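Local coordinates for protein prolyl-tRNA synthetase (Giardia lamblia ATCC 50803, PDB 3IAL) that probably charges tRNA(Pro) with L-proline in an ATP-dependent reaction and binds the prolyl-adenylate intermediate, at residues Glu67-Val72 with Trp191-Thr196; Ser123-Tyr128 with Ser250-Leu255; Ile254-Lys259 with Val264-Thr269. All coordinates share one frame; numbering follows the deposited sequence.

All three contacts involve the class II synthetase core, but they differ in chemistry and depth. Contact 2 is fully buried and apolar, and its helix 124-134 also carries a residue that touches the bound prolyl-adenylate. Contact 3, partly buried, is a hairpin in which backbone and imidazole hydrogen bonds supplement ring packing. The two share Ile254 and Leu255, their centres lie about 11 Å apart, and they touch where Tyr128 packs on Leu268. Contact 1 is well separated from both and touches neither. It pairs helices 52-71 and 180-201, with a buried valine and tyrosine on one side and a water bridge between partly exposed polar side chains on the other.

Contact 1. Residues Glu67-Val72 with Trp191-Thr196; sequences EEYAKV and WKVIDT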
loop_
_atom_site.group_PDB
_atom_site.type_symbol
_atom_site.label_atom_id
_atom_site.label_comp_id
_atom_site.label_asym_id
_atom_site.label_seq_id
_atom_site.Cartn_x
_atom_site.Cartn_y
_atom_site.Cartn_z
ATOM N N GLU B 67 -6.858 -4.668 -6.149
ATOM C CA GLU B 67 -6.859 -5.297 -7.476
ATOM C C GLU B 67 -8.267 -5.610 -7.993
ATOM O O GLU B 67 -8.565 -5.374 -9.168
ATOM C CB GLU B 67 -6.053 -6.598 -7.432
ATOM C CG GLU B 67 -4.551 -6.420 -7.327
ATOM C CD GLU B 67 -3.822 -7.737 -7.025
ATOM O OE1 GLU B 67 -4.483 -8.806 -6.980
ATOM O OE2 GLU B 67 -2.581 -7.698 -6.834
ATOM N N GLU B 68 -9.118 -6.155 -7.123
ATOM C CA GLU B 68 -10.497 -6.529 -7.493
ATOM C C GLU B 68 -11.386 -5.294 -7.688
ATOM O O GLU B 68 -12.240 -5.264 -8.576
ATOM C CB GLU B 68 -11.114 -7.433 -6.429
ATOM C CG GLU B 68 -10.476 -8.811 -6.322
ATOM C CD GLU B 68 -10.543 -9.586 -7.629
ATOM O OE1 GLU B 68 -11.662 -9.753 -8.163
ATOM O OE2 GLU B 68 -9.473 -10.000 -8.125
ATOM N N TYR B 69 -11.182 -4.279 -6.853
ATOM C CA TYR B 69 -11.868 -3.006 -7.023
ATOM C C TYR B 69 -11.488 -2.365 -8.360
ATOM O O TYR B 69 -12.360 -1.887 -9.070
ATOM C CB TYR B 69 -11.582 -2.056 -5.851
ATOM C CG TYR B 69 -12.452 -2.256 -4.601
ATOM C CD1 TYR B 69 -13.651 -2.976 -4.635
ATOM C CD2 TYR B 69 -12.081 -1.689 -3.392
ATOM C CE1 TYR B 69 -14.425 -3.137 -3.492
ATOM C CE2 TYR B 69 -12.846 -1.851 -2.255
ATOM C CZ TYR B 69 -14.018 -2.572 -2.309
ATOM O OH TYR B 69 -14.776 -2.719 -1.167
ATOM N N ALA B 70 -10.206 -2.394 -8.715
ATOM C CA ALA B 70 -9.749 -1.871 -10.013
ATOM C C ALA B 70 -10.486 -2.523 -11.190
ATOM O O ALA B 70 -10.847 -1.839 -12.140
ATOM C CB ALA B 70 -8.237 -2.042 -10.180
ATOM N N LYS B 71 -10.710 -3.835 -11.116
ATOM C CA LYS B 71 -11.371 -4.567 -12.207
ATOM C C LYS B 71 -12.826 -4.157 -12.398
ATOM O O LYS B 71 -13.357 -4.282 -13.497
ATOM C CB LYS B 71 -11.330 -6.079 -11.966
ATOM C CG LYS B 71 -9.965 -6.731 -12.112
ATOM C CD LYS B 71 -10.092 -8.236 -11.869
ATOM C CE LYS B 71 -8.773 -8.891 -11.533
ATOM N NZ LYS B 71 -8.990 -10.289 -11.060
ATOM N N VAL B 72 -13.480 -3.698 -11.332
ATOM C CA VAL B 72 -14.870 -3.238 -11.437
ATOM C C VAL B 72 -14.955 -1.700 -11.439
ATOM O O VAL B 72 -15.987 -1.128 -11.087
ATOM C CB VAL B 72 -15.797 -3.897 -10.352
ATOM C CG1 VAL B 72 -15.861 -5.410 -10.556
ATOM C CG2 VAL B 72 -15.345 -3.572 -8.935
ATOM N N TRP B 191 -20.313 -6.798 -2.770
ATOM C CA TRP B 191 -20.457 -8.184 -2.311
ATOM C C TRP B 191 -19.685 -9.185 -3.158
ATOM O O TRP B 191 -19.147 -10.160 -2.617
ATOM C CB TRP B 191 -21.933 -8.592 -2.194
ATOM C CG TRP B 191 -22.535 -8.102 -0.917
ATOM C CD1 TRP B 191 -23.465 -7.122 -0.768
ATOM C CD2 TRP B 191 -22.206 -8.547 0.399
ATOM N NE1 TRP B 191 -23.745 -6.930 0.561
ATOM C CE2 TRP B 191 -22.985 -7.796 1.301
ATOM C CE3 TRP B 191 -21.318 -9.508 0.905
ATOM C CZ2 TRP B 191 -22.916 -7.977 2.679
ATOM C CZ3 TRP B 191 -21.244 -9.689 2.271
ATOM C CH2 TRP B 191 -22.042 -8.924 3.146
ATOM N N LYS B 192 -19.610 -8.959 -4.469
ATOM C CA LYS B 192 -18.761 -9.801 -5.321
ATOM C C LYS B 192 -17.306 -9.818 -4.839
ATOM O O LYS B 192 -16.662 -10.861 -4.818
ATOM C CB LYS B 192 -18.804 -9.364 -6.785
ATOM C CG LYS B 192 -19.727 -10.190 -7.671
ATOM C CD LYS B 192 -21.179 -9.802 -7.509
ATOM C CE LYS B 192 -22.017 -10.288 -8.683
ATOM N NZ LYS B 192 -21.682 -9.521 -9.915
ATOM N N VAL B 193 -16.794 -8.658 -4.449
ATOM C CA VAL B 193 -15.407 -8.560 -4.007
ATOM C C VAL B 193 -15.194 -9.225 -2.648
ATOM O O VAL B 193 -14.183 -9.885 -2.440
ATOM C CB VAL B 193 -14.924 -7.098 -3.988
ATOM C CG1 VAL B 193 -13.513 -7.002 -3.433
ATOM C CG2 VAL B 193 -14.979 -6.531 -5.402
ATOM N N ILE B 194 -16.153 -9.061 -1.742
ATOM C CA ILE B 194 -16.118 -9.741 -0.456
ATOM C C ILE B 194 -16.081 -11.271 -0.619
ATOM O O ILE B 194 -15.277 -11.938 0.036
ATOM C CB ILE B 194 -17.314 -9.317 0.450
ATOM C CG1 ILE B 194 -17.236 -7.824 0.792
ATOM C CG2 ILE B 194 -17.359 -10.141 1.743
ATOM C CD1 ILE B 194 -15.869 -7.342 1.200
ATOM N N ASP B 195 -16.929 -11.823 -1.488
ATOM C CA ASP B 195 -16.948 -13.283 -1.696
ATOM C C ASP B 195 -15.630 -13.795 -2.270
ATOM O O ASP B 195 -15.134 -14.826 -1.849
ATOM C CB ASP B 195 -18.100 -13.698 -2.612
ATOM C CG ASP B 195 -18.581 -15.103 -2.331
ATOM O OD1 ASP B 195 -19.122 -15.327 -1.232
ATOM O OD2 ASP B 195 -18.429 -15.976 -3.201
ATOM N N THR B 196 -15.058 -13.060 -3.220
ATOM C CA THR B 196 -13.731 -13.380 -3.736
ATOM C C THR B 196 -12.664 -13.386 -2.642
ATOM O O THR B 196 -11.840 -14.300 -2.574
ATOM C CB THR B 196 -13.286 -12.374 -4.820
ATOM O OG1 THR B 196 -14.228 -12.392 -5.898
ATOM C CG2 THR B 196 -11.900 -12.729 -5.342
HETATM O O HOH W 1 -14.074 -10.163 -7.073
#
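Glu68 meets helix 180-201 with both its aliphatic stem and its carboxylate. Its CB lies 3.9 Å from Val193 CG1, and these two residues are also the ones whose CA atoms come nearest across the pair. The chain then bends at chi2 (-59°), which carries the carboxylate along to Thr196, whose CG2 methyl sits 4.1 Å from Glu68 OE1. A water spans the remaining polar gap: it donates to Glu68 OE1 and lies 2.5 Å from Thr196 OG1. Glutamate suits this border because its methylenes can pack while its oxygens take polar partners. Tyr69 follows, and its side chain crosses that of Val193 at about a right angle, with CD1 3.9 Å from Val193 CG2. Because valine branches at CB, it can divide its two methyls, CG1 reaching both Glu68 and the tyrosine ring while CG2 rests mainly against that ring. Lys71 NZ then turns back to Glu68 OE2 at 3.0 Å, on its syn side though tilted 25° out of the carboxylate plane, a salt bridge that helps fix the carboxylate's rotation. The short helical segments run roughly antiparallel, at 146°, and their axes approach to 10.1 Å. Beneath the pair lies the core sheet: Tyr69 packs on Asn171 and Ala173 of strand 167-177 and on Ala271 of strand 263-274, its ring meeting that of His146, while Ile194 reaches Ile273 and Ile241.

Contact 2. Residues Ser123-Tyr128 with Ser250-Leu255; sequences SETAIY and STFDIL. With PR8 (5'-O-[(R)-hydroxy{[(2S)-pyrrolidin-2-ylcarbonyl]oxy}phosphoryl]adenosine), chain H.
Phe252 presses its ring against a backbone carbonyl as well as a side chain: CE1 is 3.5 Å from Thr125 O, and CZ is 3.7 Å from Thr125 CG2. The threonine's chi1 of 57° turns this methyl anti to its own carbonyl carbon and toward CZ of the phenyl ring, giving a polar residue an apolar surface. Tyr128, one turn later on the same helix, contributes its CB, 4.2 Å from Phe252 CG and 3.9 Å from Ile254 CD1. The tyrosine ring itself leads away from this segment, and its hydroxyl is hydrogen-bonded to His174. Ile254 sends its slender CD1 methyl to 3.6 Å from Tyr128 O. Asp253, with positive phi (55°), is the C-prime residue of the Schellman motif that ends helix 247-251; its side chain points away from helix 124-134, while Phe252 and Ile254 point toward it. Glu124 turns from the packing to the ligand, its OE2 2.7 Å from the prolyl nitrogen N of PR8, while OE1 is hydrogen-bonded to Thr122. A carboxylate suits the pyrrolidine amine, which is probably protonated. The contact packs the turn after a Schellman-capped helix against helix 124-134, whose first residue, Glu124, lines the prolyl-adenylate pocket of the class II core.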
loop_
_atom_site.group_PDB
_atom_site.type_symbol
_atom_site.label_atom_id
_atom_site.label_comp_id
_atom_site.label_asym_id
_atom_site.label_seq_id
_atom_site.Cartn_x
_atom_site.Cartn_y
_atom_site.Cartn_z
ATOM N N SER B 123 -14.073 8.132 6.618
ATOM C CA SER B 123 -13.766 9.301 5.799
ATOM C C SER B 123 -14.922 9.966 5.036
ATOM O O SER B 123 -14.680 10.870 4.242
ATOM C CB SER B 123 -12.612 8.972 4.849
ATOM O OG SER B 123 -11.539 8.385 5.569
ATOM N N GLU B 124 -16.165 9.565 5.299
ATOM C CA GLU B 124 -17.320 10.151 4.598
ATOM C C GLU B 124 -17.268 11.676 4.520
ATOM O O GLU B 124 -17.383 12.236 3.435
ATOM C CB GLU B 124 -18.653 9.731 5.231
ATOM C CG GLU B 124 -19.092 8.312 4.877
ATOM C CD GLU B 124 -18.369 7.229 5.669
ATOM O OE1 GLU B 124 -17.616 7.552 6.615
ATOM O OE2 GLU B 124 -18.560 6.046 5.338
ATOM N N THR B 125 -17.091 12.341 5.658
ATOM C CA THR B 125 -17.239 13.800 5.707
ATOM C C THR B 125 -16.186 14.507 4.854
ATOM O O THR B 125 -16.476 15.508 4.197
ATOM C CB THR B 125 -17.216 14.338 7.161
ATOM O OG1 THR B 125 -16.000 13.950 7.811
ATOM C CG2 THR B 125 -18.397 13.799 7.958
ATOM N N ALA B 126 -14.978 13.952 4.841
ATOM C CA ALA B 126 -13.866 14.485 4.056
ATOM C C ALA B 126 -14.047 14.188 2.571
ATOM O O ALA B 126 -13.897 15.073 1.735
ATOM C CB ALA B 126 -12.541 13.914 4.563
ATOM N N ILE B 127 -14.397 12.948 2.244
ATOM C CA ILE B 127 -14.539 12.546 0.855
ATOM C C ILE B 127 -15.726 13.225 0.164
ATOM O O ILE B 127 -15.599 13.665 -0.974
ATOM C CB ILE B 127 -14.639 11.010 0.709
ATOM C CG1 ILE B 127 -13.280 10.380 1.017
ATOM C CG2 ILE B 127 -15.083 10.629 -0.714
ATOM C CD1 ILE B 127 -13.326 8.911 1.312
ATOM N N TYR B 128 -16.866 13.325 0.848
ATOM C CA TYR B 128 -18.058 13.910 0.228
ATOM C C TYR B 128 -17.953 15.442 0.101
ATOM O O TYR B 128 -18.519 16.017 -0.819
ATOM C CB TYR B 128 -19.339 13.458 0.941
ATOM C CG TYR B 128 -19.438 11.942 1.101
ATOM C CD1 TYR B 128 -18.747 11.075 0.242
ATOM C CD2 TYR B 128 -20.223 11.375 2.108
ATOM C CE1 TYR B 128 -18.825 9.692 0.397
ATOM C CE2 TYR B 128 -20.307 9.998 2.264
ATOM C CZ TYR B 128 -19.604 9.162 1.407
ATOM O OH TYR B 128 -19.666 7.798 1.548
ATOM N N SER B 250 -27.132 15.952 0.244
ATOM C CA SER B 250 -27.806 17.182 0.672
ATOM C C SER B 250 -26.955 17.936 1.686
ATOM O O SER B 250 -26.791 19.142 1.590
ATOM C CB SER B 250 -29.167 16.867 1.290
ATOM O OG SER B 250 -29.827 18.069 1.645
ATOM N N THR B 251 -26.404 17.214 2.657
ATOM C CA THR B 251 -25.611 17.841 3.715
ATOM C C THR B 251 -24.345 18.476 3.147
ATOM O O THR B 251 -24.008 19.596 3.500
ATOM C CB THR B 251 -25.239 16.827 4.816
ATOM O OG1 THR B 251 -26.428 16.196 5.301
ATOM C CG2 THR B 251 -24.520 17.517 5.975
ATOM N N PHE B 252 -23.665 17.777 2.244
ATOM C CA PHE B 252 -22.404 18.287 1.683
ATOM C C PHE B 252 -22.572 18.996 0.335
ATOM O O PHE B 252 -21.589 19.347 -0.316
ATOM C CB PHE B 252 -21.364 17.155 1.637
ATOM C CG PHE B 252 -20.943 16.704 3.004
ATOM C CD1 PHE B 252 -19.914 17.350 3.666
ATOM C CD2 PHE B 252 -21.626 15.696 3.666
ATOM C CE1 PHE B 252 -19.541 16.971 4.943
ATOM C CE2 PHE B 252 -21.258 15.316 4.951
ATOM C CZ PHE B 252 -20.215 15.956 5.586
ATOM N N ASP B 253 -23.822 19.247 -0.053
ATOM C CA ASP B 253 -24.139 19.982 -1.279
ATOM C C ASP B 253 -23.494 19.357 -2.514
ATOM O O ASP B 253 -22.787 20.031 -3.272
ATOM C CB ASP B 253 -23.728 21.457 -1.149
ATOM C CG ASP B 253 -24.555 22.207 -0.127
ATOM O OD1 ASP B 253 -25.037 21.577 0.843
ATOM O OD2 ASP B 253 -24.716 23.436 -0.300
ATOM N N ILE B 254 -23.721 18.056 -2.684
ATOM C CA ILE B 254 -23.330 17.355 -3.886
ATOM C C ILE B 254 -24.512 17.361 -4.836
ATOM O O ILE B 254 -25.544 16.731 -4.575
ATOM C CB ILE B 254 -22.911 15.890 -3.634
ATOM C CG1 ILE B 254 -21.851 15.798 -2.533
ATOM C CG2 ILE B 254 -22.383 15.293 -4.935
ATOM C CD1 ILE B 254 -21.424 14.397 -2.224
ATOM N N LEU B 255 -24.348 18.068 -5.943
ATOM C CA LEU B 255 -25.394 18.213 -6.923
ATOM C C LEU B 255 -24.795 18.049 -8.310
ATOM O O LEU B 255 -23.672 18.479 -8.558
ATOM C CB LEU B 255 -26.045 19.598 -6.792
ATOM C CG LEU B 255 -27.002 19.820 -5.614
ATOM C CD1 LEU B 255 -27.338 21.308 -5.501
ATOM C CD2 LEU B 255 -28.282 18.994 -5.776
HETATM C C PR8 H . -17.921 1.917 7.579
HETATM N N PR8 H . -17.283 3.881 6.324
HETATM O O PR8 H . -17.168 2.375 8.440
HETATM P P PR8 H . -18.323 -0.065 9.024
HETATM N N1 PR8 H . -11.073 -2.717 14.921
HETATM C C2 PR8 H . -10.906 -3.410 13.799
HETATM N N3 PR8 H . -11.778 -3.346 12.790
HETATM C C4 PR8 H . -12.865 -2.580 12.865
HETATM C C5 PR8 H . -13.078 -1.847 14.028
HETATM C C6 PR8 H . -12.153 -1.925 15.066
HETATM N N6 PR8 H . -12.338 -1.223 16.185
HETATM N N7 PR8 H . -14.208 -1.170 13.870
HETATM C C8 PR8 H . -14.694 -1.460 12.661
HETATM N N9 PR8 H . -13.883 -2.328 12.041
HETATM C CA PR8 H . -18.093 2.653 6.250
HETATM C CB PR8 H . -17.507 1.802 5.136
HETATM C CD PR8 H . -16.467 3.940 5.116
HETATM C CG PR8 H . -16.158 2.465 4.827
HETATM C "C1'" PR8 H . -14.113 -2.881 10.668
HETATM O O10 PR8 H . -18.669 0.786 7.697
HETATM O O1P PR8 H . -18.818 0.568 10.273
HETATM C "C2'" PR8 H . -15.336 -3.829 10.607
HETATM O "O2'" PR8 H . -15.043 -4.953 9.764
HETATM O O2P PR8 H . -19.027 -1.491 8.797
HETATM C "C3'" PR8 H . -16.374 -2.991 9.899
HETATM O "O3'" PR8 H . -17.336 -3.830 9.255
HETATM C "C4'" PR8 H . -15.453 -2.359 8.871
HETATM O "O4'" PR8 H . -14.422 -1.808 9.722
HETATM C "C5'" PR8 H . -16.215 -1.299 8.106
HETATM O "O5'" PR8 H . -16.738 -0.334 8.997
#

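Contact 3. Residues Ile254-Lys259 with Val264-Thr269; sequences ILYANK and VHPYLT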
loop_
_atom_site.group_PDB
_atom_site.type_symbol
_atom_site.label_atom_id
_atom_site.label_comp_id
_atom_site.label_asym_id
_atom_site.label_seq_id
_atom_site.Cartn_x
_atom_site.Cartn_y
_atom_site.Cartn_z
ATOM N N ILE B 254 -23.721 18.056 -2.684
ATOM C CA ILE B 254 -23.330 17.355 -3.886
ATOM C C ILE B 254 -24.512 17.361 -4.836
ATOM O O ILE B 254 -25.544 16.731 -4.575
ATOM C CB ILE B 254 -22.911 15.890 -3.634
ATOM C CG1 ILE B 254 -21.851 15.798 -2.533
ATOM C CG2 ILE B 254 -22.383 15.293 -4.935
ATOM C CD1 ILE B 254 -21.424 14.397 -2.224
ATOM N N LEU B 255 -24.348 18.068 -5.943
ATOM C CA LEU B 255 -25.394 18.213 -6.923
ATOM C C LEU B 255 -24.795 18.049 -8.310
ATOM O O LEU B 255 -23.672 18.479 -8.558
ATOM C CB LEU B 255 -26.045 19.598 -6.792
ATOM C CG LEU B 255 -27.002 19.820 -5.614
ATOM C CD1 LEU B 255 -27.338 21.308 -5.501
ATOM C CD2 LEU B 255 -28.282 18.994 -5.776
ATOM N N TYR B 256 -25.538 17.403 -9.198
ATOM C CA TYR B 256 -25.144 17.299 -10.592
ATOM C C TYR B 256 -26.299 17.708 -11.495
ATOM O O TYR B 256 -27.469 17.470 -11.176
ATOM C CB TYR B 256 -24.656 15.881 -10.935
ATOM C CG TYR B 256 -25.727 14.808 -11.042
ATOM C CD1 TYR B 256 -26.304 14.492 -12.275
ATOM C CD2 TYR B 256 -26.125 14.070 -9.925
ATOM C CE1 TYR B 256 -27.264 13.496 -12.389
ATOM C CE2 TYR B 256 -27.100 13.065 -10.032
ATOM C CZ TYR B 256 -27.667 12.792 -11.267
ATOM O OH TYR B 256 -28.625 11.808 -11.394
ATOM N N ALA B 257 -25.956 18.339 -12.611
ATOM C CA ALA B 257 -26.927 18.651 -13.644
ATOM C C ALA B 257 -27.154 17.394 -14.469
ATOM O O ALA B 257 -26.213 16.866 -15.051
ATOM C CB ALA B 257 -26.416 19.805 -14.537
ATOM N N ASN B 258 -28.393 16.912 -14.518
ATOM C CA ASN B 258 -28.722 15.747 -15.341
ATOM C C ASN B 258 -28.881 16.140 -16.808
ATOM O O ASN B 258 -28.607 17.285 -17.166
ATOM C CB ASN B 258 -29.944 14.993 -14.781
ATOM C CG ASN B 258 -31.256 15.760 -14.905
ATOM O OD1 ASN B 258 -31.364 16.767 -15.610
ATOM N ND2 ASN B 258 -32.284 15.251 -14.220
ATOM N N LYS B 259 -29.289 15.201 -17.658
ATOM C CA LYS B 259 -29.426 15.464 -19.104
ATOM C C LYS B 259 -30.480 16.523 -19.427
ATOM O O LYS B 259 -30.342 17.251 -20.408
ATOM C CB LYS B 259 -29.758 14.179 -19.869
ATOM C CG LYS B 259 -28.556 13.297 -20.155
ATOM C CD LYS B 259 -28.977 11.877 -20.509
ATOM C CE LYS B 259 -27.774 11.015 -20.876
ATOM N NZ LYS B 259 -28.146 9.583 -21.035
ATOM N N VAL B 264 -29.685 17.609 -9.437
ATOM C CA VAL B 264 -30.080 16.395 -8.715
ATOM C C VAL B 264 -29.042 15.971 -7.669
ATOM O O VAL B 264 -27.833 16.097 -7.883
ATOM C CB VAL B 264 -30.283 15.199 -9.693
ATOM C CG1 VAL B 264 -30.802 13.961 -8.948
ATOM C CG2 VAL B 264 -31.231 15.573 -10.826
ATOM N N HIS B 265 -29.528 15.459 -6.542
ATOM C CA HIS B 265 -28.667 14.898 -5.512
ATOM C C HIS B 265 -28.345 13.461 -5.892
ATOM O O HIS B 265 -29.255 12.643 -5.995
ATOM C CB HIS B 265 -29.349 14.912 -4.146
ATOM C CG HIS B 265 -29.315 16.242 -3.464
ATOM N ND1 HIS B 265 -28.150 16.958 -3.290
ATOM C CD2 HIS B 265 -30.298 16.976 -2.892
ATOM C CE1 HIS B 265 -28.420 18.085 -2.655
ATOM N NE2 HIS B 265 -29.716 18.118 -2.399
ATOM N N PRO B 266 -27.055 13.148 -6.100
ATOM C CA PRO B 266 -26.706 11.774 -6.408
ATOM C C PRO B 266 -26.793 10.895 -5.166
ATOM O O PRO B 266 -26.820 11.391 -4.039
ATOM C CB PRO B 266 -25.256 11.883 -6.888
ATOM C CG PRO B 266 -24.704 13.063 -6.162
ATOM C CD PRO B 266 -25.864 13.982 -5.860
ATOM N N TYR B 267 -26.850 9.591 -5.392
ATOM C CA TYR B 267 -26.839 8.608 -4.322
ATOM C C TYR B 267 -25.406 8.298 -3.930
ATOM O O TYR B 267 -24.516 8.344 -4.779
ATOM C CB TYR B 267 -27.543 7.330 -4.784
ATOM C CG TYR B 267 -29.040 7.359 -4.571
ATOM C CD1 TYR B 267 -29.850 8.235 -5.283
ATOM C CD2 TYR B 267 -29.645 6.506 -3.653
ATOM C CE1 TYR B 267 -31.233 8.263 -5.087
ATOM C CE2 TYR B 267 -31.014 6.525 -3.453
ATOM C CZ TYR B 267 -31.805 7.403 -4.171
ATOM O OH TYR B 267 -33.166 7.409 -3.956
ATOM N N LEU B 268 -25.185 7.983 -2.652
ATOM C CA LEU B 268 -23.866 7.563 -2.169
ATOM C C LEU B 268 -23.884 6.136 -1.596
ATOM O O LEU B 268 -24.833 5.739 -0.915
ATOM C CB LEU B 268 -23.348 8.543 -1.112
ATOM C CG LEU B 268 -23.034 9.974 -1.579
ATOM C CD1 LEU B 268 -22.753 10.864 -0.378
ATOM C CD2 LEU B 268 -21.878 10.031 -2.586
ATOM N N THR B 269 -22.829 5.379 -1.879
ATOM C CA THR B 269 -22.611 4.083 -1.253
ATOM C C THR B 269 -21.178 3.982 -0.715
ATOM O O THR B 269 -20.287 4.731 -1.134
ATOM C CB THR B 269 -22.906 2.909 -2.225
ATOM O OG1 THR B 269 -21.937 2.880 -3.286
ATOM C CG2 THR B 269 -24.317 3.040 -2.825
#
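Tyr256 lies beside Val264, their side chains pointing the same way from an antiparallel hydrogen-bonded pair. The backbones bond twice, Tyr256 N to Val264 O at 2.9 Å and Val264 N to Tyr256 O at 2.8 Å. From CB, the tyrosine's chi1 of 74° sets CG between its backbone N and carbonyl carbon, which swings the ring across the neighbouring strand. CG approaches Val264 O, and CD2 comes closer to that oxygen while also touching Pro266 CB. CE2 lies 3.8 Å from both Val264 CB and Pro266 CB; the valine CB stands over one ring face in a CH-pi contact. CZ keeps to the same valine, and OH passes its CG1 methyl before hydrogen-bonding to Ala178 O. Tyrosine therefore suits a place needing a broad apolar ring with a polar end. On the other side of the hairpin, Leu255 CD2 sits over the His265 imidazole, 3.4 Å from its centroid. In the plane of that ring, ND1 donates to Ile254 O at 2.9 Å, although it approaches from 37° out of the carbonyl plane. Ile254 CG2 packs tightly on Pro266 CG, at 3.4 Å. Proline, in the irregular step between Val264 and the strand that resumes at Tyr267, offers a rigid apolar surface. These contacts form a short beta hairpin, strand 256-257 folded onto the beginning of strand 263-274 in the class II core.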